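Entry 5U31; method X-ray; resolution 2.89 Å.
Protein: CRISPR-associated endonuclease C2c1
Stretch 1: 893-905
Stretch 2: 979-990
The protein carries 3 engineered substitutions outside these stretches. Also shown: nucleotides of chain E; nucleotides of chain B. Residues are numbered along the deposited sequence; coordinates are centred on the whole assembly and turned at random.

Stretch 1, residues 893-905: TMYAAFSSRFDAR
Stretch 2 979-990: LNAAQNLQQRLW

Packing of a strand and the loop that follows it, 893-905, against a helix, 979-990, in the CRISPR-associated endonuclease C2c1. Stretch 1 enters as a β-strand (Met894 phi/psi -129/144), makes a type II turn from Ala896 to Ser899, with Ala897 at -66/126 and Phe898 at 64/24, and continues as a loop. The turn is closed by Ser899 N to Ala896 O (3.0 Å); two backbone NH groups here also bond to the DNA, Phe898 N to DT3 O3' (3.0 Å) and Ser900 N to DG4 OP1 (3.1 Å). Stretch 2 is helical, with i to i+4 bonds such as Arg988 N to Asn984 O (2.8 Å). Strand and helix axes cross at 86° and approach to 8.3 Å. In register, CA of Met894 lies 6.0 Å from CA of Leu985, CA of Ser900 4.8 Å from CA of Ala981, and CA of Ala904 4.7 Å from CA of Asn984; the contact buries 750 Å².

Polar bonds run mostly from helix side chains to carbonyls of stretch 1. Arg988, nearly extended (chi1 -62°, m; chi2 -178° and chi3 173°, both t), meets carbonyls at the edge of its guanidinium: NH1 donates to Tyr895 O (2.6 Å) and Ala897 O (2.9 Å), and NH2 to the same Ala897 O (2.7 Å). Over one guanidinium face sits Ser899 OG, 3.5 Å from Arg988 NH1 but at too poor an angle to bond; Ser899 (chi1 -70°, m) instead directs OG weakly to Ala896 O (2.9 Å). One turn back, Asn984 (chi1 -116°, between wells; chi2 -40°) bridges two carbonyls: its ND2 donates to Ser899 O (2.9 Å) and, weakly for the bent angle of 126°, to Phe902 O (2.6 Å). Asn980 (chi1 171°, t; chi2 74°) uses both ends of its amide, ND2 donating to Phe902 O (3.2 Å, 167°) and OD1 accepting from Ala904 N (2.9 Å). Ser899 O also receives a CA-H contact from Ala981 CA (3.4 Å).

Apolar packing begins at the strand, where the CA-to-CB bond of selenomethionine Met894 points toward the helix (chi1 -118°, between wells; chi2 -62°, m; chi3 150°, t). Its CB lies 3.9 Å from Leu985 CD2, its SE 3.7 Å from Arg988 CB, and its CE 3.8 Å from Leu989 CD2. Leu985 (chi1 -58°, m; chi2 -175°, t) also brings CD2 within 4.5 Å of Ala896 CB. At the other end, Ala904, whose CA-to-CB bond points toward the helix, packs closely: its CB is 3.7 Å from Gln983 CB.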

# COMPACT_ATOMS: atom_id res chain seq x y z
N THR A 893 -12.58 10.71 -2.91
CA THR A 893 -12.55 9.77 -4.01
C THR A 893 -13.88 9.80 -4.76
O THR A 893 -14.90 10.24 -4.24
CB THR A 893 -12.27 8.35 -3.52
OG1 THR A 893 -13.25 7.98 -2.55
CG2 THR A 893 -10.88 8.26 -2.91
N MSE A 894 -13.83 9.32 -6.01
CA MSE A 894 -15.03 9.17 -6.82
C MSE A 894 -15.11 7.77 -7.41
O MSE A 894 -14.08 7.19 -7.78
CB MSE A 894 -15.06 10.20 -7.95
CG MSE A 894 -16.23 11.16 -7.88
SE MSE A 894 -17.95 10.27 -8.01
CE MSE A 894 -19.00 11.52 -6.95
N TYR A 895 -16.33 7.25 -7.51
CA TYR A 895 -16.56 5.94 -8.10
C TYR A 895 -15.99 5.89 -9.51
O TYR A 895 -16.40 6.64 -10.39
CB TYR A 895 -18.06 5.66 -8.12
CG TYR A 895 -18.39 4.25 -8.49
CD1 TYR A 895 -18.23 3.21 -7.59
CD2 TYR A 895 -18.86 3.94 -9.76
CE1 TYR A 895 -18.53 1.91 -7.93
CE2 TYR A 895 -19.16 2.65 -10.10
CZ TYR A 895 -18.99 1.63 -9.19
OH TYR A 895 -19.29 0.34 -9.53
N ALA A 896 -15.03 4.99 -9.73
CA ALA A 896 -14.15 5.07 -10.89
C ALA A 896 -14.46 4.04 -11.96
O ALA A 896 -13.74 3.97 -12.96
CB ALA A 896 -12.69 4.94 -10.46
N ALA A 897 -15.50 3.23 -11.79
CA ALA A 897 -15.78 2.16 -12.75
C ALA A 897 -16.16 2.77 -14.10
O ALA A 897 -17.06 3.61 -14.18
CB ALA A 897 -16.88 1.25 -12.23
N PHE A 898 -15.45 2.35 -15.15
CA PHE A 898 -15.60 2.86 -16.50
C PHE A 898 -15.25 4.34 -16.63
O PHE A 898 -15.70 5.00 -17.56
CB PHE A 898 -17.02 2.63 -17.02
CG PHE A 898 -17.42 1.19 -17.04
CD1 PHE A 898 -17.01 0.36 -18.08
CD2 PHE A 898 -18.19 0.65 -16.03
CE1 PHE A 898 -17.36 -0.96 -18.10
CE2 PHE A 898 -18.55 -0.67 -16.05
CZ PHE A 898 -18.13 -1.48 -17.09
N SER A 899 -14.42 4.87 -15.73
CA SER A 899 -13.99 6.27 -15.84
C SER A 899 -13.10 6.49 -17.05
O SER A 899 -13.03 7.61 -17.57
CB SER A 899 -13.23 6.70 -14.58
OG SER A 899 -14.11 6.80 -13.49
N SER A 900 -12.38 5.46 -17.49
CA SER A 900 -11.47 5.56 -18.62
C SER A 900 -12.06 5.00 -19.90
O SER A 900 -11.39 5.03 -20.94
CB SER A 900 -10.16 4.84 -18.30
OG SER A 900 -9.50 5.43 -17.19
N ARG A 901 -13.29 4.49 -19.87
CA ARG A 901 -13.90 3.83 -21.02
C ARG A 901 -15.09 4.58 -21.60
O ARG A 901 -15.64 4.15 -22.61
CB ARG A 901 -14.31 2.40 -20.66
CG ARG A 901 -13.14 1.49 -20.32
CD ARG A 901 -13.53 0.02 -20.33
NE ARG A 901 -12.38 -0.85 -20.06
CZ ARG A 901 -11.57 -1.32 -21.00
NH1 ARG A 901 -11.78 -1.01 -22.28
NH2 ARG A 901 -10.55 -2.10 -20.67
N PHE A 902 -15.50 5.69 -20.98
CA PHE A 902 -16.58 6.52 -21.49
C PHE A 902 -16.09 7.96 -21.65
O PHE A 902 -15.23 8.42 -20.90
CB PHE A 902 -17.80 6.49 -20.57
CG PHE A 902 -18.64 5.26 -20.71
CD1 PHE A 902 -19.82 5.29 -21.43
CD2 PHE A 902 -18.26 4.06 -20.12
CE1 PHE A 902 -20.60 4.16 -21.57
CE2 PHE A 902 -19.04 2.93 -20.25
CZ PHE A 902 -20.21 2.98 -20.98
N ASP A 903 -16.67 8.65 -22.63
CA ASP A 903 -16.27 10.02 -22.91
C ASP A 903 -16.77 10.97 -21.83
O ASP A 903 -17.93 10.92 -21.43
CB ASP A 903 -16.82 10.45 -24.27
CG ASP A 903 -15.96 11.49 -24.94
OD1 ASP A 903 -14.92 11.11 -25.51
OD2 ASP A 903 -16.32 12.68 -24.90
N ALA A 904 -15.88 11.84 -21.34
CA ALA A 904 -16.29 12.79 -20.30
C ALA A 904 -17.13 13.92 -20.88
O ALA A 904 -18.03 14.43 -20.21
CB ALA A 904 -15.07 13.35 -19.58
N ARG A 905 -16.86 14.31 -22.13
CA ARG A 905 -17.63 15.39 -22.74
C ARG A 905 -18.94 14.89 -23.30
O ARG A 905 -19.99 15.51 -23.09
CB ARG A 905 -16.80 16.04 -23.84
CG ARG A 905 -17.48 17.20 -24.51
CD ARG A 905 -16.64 17.75 -25.65
NE ARG A 905 -17.07 19.08 -26.04
CZ ARG A 905 -16.46 20.20 -25.66
NH1 ARG A 905 -16.91 21.38 -26.06
NH2 ARG A 905 -15.38 20.13 -24.89
N LEU A 979 -6.46 12.41 -18.81
CA LEU A 979 -7.25 13.61 -18.59
C LEU A 979 -8.73 13.34 -18.78
O LEU A 979 -9.57 13.95 -18.10
CB LEU A 979 -6.78 14.72 -19.53
CG LEU A 979 -5.37 15.23 -19.27
CD1 LEU A 979 -5.00 16.26 -20.31
CD2 LEU A 979 -5.25 15.81 -17.86
N ASN A 980 -9.09 12.45 -19.71
CA ASN A 980 -10.49 12.12 -19.90
C ASN A 980 -11.05 11.38 -18.70
O ASN A 980 -12.22 11.56 -18.34
CB ASN A 980 -10.67 11.29 -21.16
CG ASN A 980 -12.07 10.73 -21.28
OD1 ASN A 980 -13.02 11.46 -21.59
ND2 ASN A 980 -12.22 9.43 -21.04
N ALA A 981 -10.23 10.53 -18.08
CA ALA A 981 -10.65 9.89 -16.84
C ALA A 981 -10.80 10.91 -15.72
O ALA A 981 -11.75 10.86 -14.94
CB ALA A 981 -9.66 8.80 -16.44
N ALA A 982 -9.86 11.86 -15.65
CA ALA A 982 -9.93 12.90 -14.63
C ALA A 982 -11.19 13.73 -14.78
O ALA A 982 -11.86 14.04 -13.79
CB ALA A 982 -8.69 13.78 -14.70
N GLN A 983 -11.53 14.10 -16.01
CA GLN A 983 -12.73 14.89 -16.23
C GLN A 983 -13.99 14.06 -16.01
O GLN A 983 -15.05 14.61 -15.69
CB GLN A 983 -12.72 15.48 -17.64
CG GLN A 983 -11.57 16.44 -17.88
CD GLN A 983 -11.65 17.10 -19.24
OE1 GLN A 983 -12.52 16.78 -20.04
NE2 GLN A 983 -10.75 18.04 -19.50
N ASN A 984 -13.90 12.74 -16.16
CA ASN A 984 -15.04 11.89 -15.86
C ASN A 984 -15.34 11.90 -14.37
O ASN A 984 -16.51 12.00 -13.97
CB ASN A 984 -14.78 10.46 -16.35
CG ASN A 984 -15.75 10.04 -17.43
OD1 ASN A 984 -16.94 10.35 -17.37
ND2 ASN A 984 -15.24 9.34 -18.44
N LEU A 985 -14.31 11.81 -13.53
CA LEU A 985 -14.51 11.94 -12.09
C LEU A 985 -15.17 13.27 -11.76
O LEU A 985 -16.10 13.33 -10.94
CB LEU A 985 -13.17 11.81 -11.36
CG LEU A 985 -12.41 10.51 -11.60
CD1 LEU A 985 -11.18 10.44 -10.72
CD2 LEU A 985 -13.30 9.31 -11.34
N GLN A 986 -14.73 14.35 -12.40
CA GLN A 986 -15.36 15.64 -12.19
C GLN A 986 -16.82 15.61 -12.61
O GLN A 986 -17.70 16.09 -11.89
CB GLN A 986 -14.60 16.72 -12.95
CG GLN A 986 -14.85 18.10 -12.42
CD GLN A 986 -13.85 18.49 -11.36
OE1 GLN A 986 -14.15 19.31 -10.49
NE2 GLN A 986 -12.66 17.91 -11.42
N GLN A 987 -17.10 15.04 -13.79
CA GLN A 987 -18.47 14.98 -14.28
C GLN A 987 -19.36 14.16 -13.36
O GLN A 987 -20.55 14.46 -13.21
CB GLN A 987 -18.49 14.42 -15.70
CG GLN A 987 -19.85 14.42 -16.37
CD GLN A 987 -20.65 13.16 -16.08
OE1 GLN A 987 -20.09 12.10 -15.81
NE2 GLN A 987 -21.97 13.28 -16.14
N ARG A 988 -18.81 13.12 -12.73
CA ARG A 988 -19.59 12.31 -11.80
C ARG A 988 -19.83 13.01 -10.47
O ARG A 988 -20.81 12.70 -9.79
CB ARG A 988 -18.88 10.97 -11.56
CG ARG A 988 -18.75 10.16 -12.82
CD ARG A 988 -18.10 8.82 -12.57
NE ARG A 988 -18.14 8.02 -13.79
CZ ARG A 988 -17.81 6.74 -13.85
NH1 ARG A 988 -17.41 6.10 -12.75
NH2 ARG A 988 -17.89 6.09 -15.00
N LEU A 989 -18.95 13.94 -10.10
CA LEU A 989 -19.14 14.68 -8.86
C LEU A 989 -20.39 15.56 -8.93
O LEU A 989 -21.27 15.48 -8.07
CB LEU A 989 -17.91 15.53 -8.57
CG LEU A 989 -17.43 15.75 -7.13
CD1 LEU A 989 -17.24 17.23 -6.85
CD2 LEU A 989 -18.37 15.13 -6.12
N TRP A 990 -20.48 16.39 -9.97
CA TRP A 990 -21.52 17.40 -10.07
C TRP A 990 -22.87 16.84 -10.48
O TRP A 990 -23.86 17.57 -10.45
CB TRP A 990 -21.10 18.49 -11.06
CG TRP A 990 -19.75 19.06 -10.78
CD1 TRP A 990 -18.64 18.96 -11.56
CD2 TRP A 990 -19.36 19.82 -9.62
NE1 TRP A 990 -17.58 19.60 -10.97
CE2 TRP A 990 -18.00 20.14 -9.78
CE3 TRP A 990 -20.03 20.25 -8.47
CZ2 TRP A 990 -17.29 20.87 -8.83
CZ3 TRP A 990 -19.33 20.98 -7.53
CH2 TRP A 990 -17.97 21.28 -7.72
P DG E 4 -11.99 1.20 -16.34
OP1 DG E 4 -12.51 2.47 -16.89
OP2 DG E 4 -11.50 0.15 -17.27
O5' DG E 4 -10.80 1.57 -15.36
C5' DG E 4 -10.99 2.57 -14.38
C4' DG E 4 -9.92 2.47 -13.32
O4' DG E 4 -10.23 1.37 -12.44
C3' DG E 4 -8.54 2.17 -13.86
O3' DG E 4 -7.88 3.38 -14.18
C2' DG E 4 -7.87 1.46 -12.69
C1' DG E 4 -9.04 0.74 -12.01
N9 DG E 4 -9.12 -0.68 -12.32
C8 DG E 4 -8.71 -1.32 -13.47
N7 DG E 4 -8.91 -2.61 -13.45
C5 DG E 4 -9.50 -2.84 -12.21
C6 DG E 4 -9.94 -4.05 -11.62
O6 DG E 4 -9.90 -5.19 -12.09
N1 DG E 4 -10.48 -3.84 -10.35
C2 DG E 4 -10.57 -2.61 -9.73
N2 DG E 4 -11.11 -2.60 -8.50
N3 DG E 4 -10.15 -1.47 -10.27
C4 DG E 4 -9.63 -1.66 -11.50
P DT E 3 -14.13 -4.91 -16.10
OP1 DT E 3 -12.68 -5.12 -15.87
OP2 DT E 3 -15.10 -6.00 -15.82
O5' DT E 3 -14.60 -3.64 -15.27
C5' DT E 3 -15.03 -2.49 -15.96
C4' DT E 3 -14.68 -1.25 -15.18
O4' DT E 3 -14.98 -1.47 -13.77
C3' DT E 3 -13.21 -0.86 -15.25
O3' DT E 3 -13.09 0.56 -15.37
C2' DT E 3 -12.64 -1.38 -13.92
C1' DT E 3 -13.83 -1.21 -12.99
N1 DT E 3 -13.84 -2.17 -11.82
C2 DT E 3 -14.10 -1.69 -10.54
O2 DT E 3 -14.30 -0.51 -10.30
N3 DT E 3 -14.10 -2.65 -9.56
C4 DT E 3 -13.88 -4.00 -9.71
O4 DT E 3 -13.90 -4.78 -8.76
C5 DT E 3 -13.63 -4.44 -11.07
C7 DT E 3 -13.38 -5.89 -11.37
C6 DT E 3 -13.62 -3.51 -12.04
P A B 6 -12.41 18.80 -25.08
OP1 A B 6 -13.28 17.60 -25.02
OP2 A B 6 -12.97 20.10 -25.52
O5' A B 6 -11.76 18.97 -23.63
C5' A B 6 -12.38 19.77 -22.64
C4' A B 6 -11.54 20.96 -22.29
O4' A B 6 -10.28 20.46 -21.77
C3' A B 6 -11.21 21.86 -23.48
O3' A B 6 -11.59 23.25 -23.31
C2' A B 6 -9.72 21.65 -23.74
O2' A B 6 -9.00 22.80 -24.12
C1' A B 6 -9.19 21.08 -22.43
N9 A B 6 -8.17 20.06 -22.70
C8 A B 6 -8.37 18.90 -23.42
N7 A B 6 -7.29 18.17 -23.57
C5 A B 6 -6.31 18.91 -22.92
C6 A B 6 -4.94 18.67 -22.74
N6 A B 6 -4.31 17.59 -23.19
N1 A B 6 -4.23 19.60 -22.05
C2 A B 6 -4.87 20.68 -21.60
N3 A B 6 -6.16 21.02 -21.71
C4 A B 6 -6.83 20.08 -22.40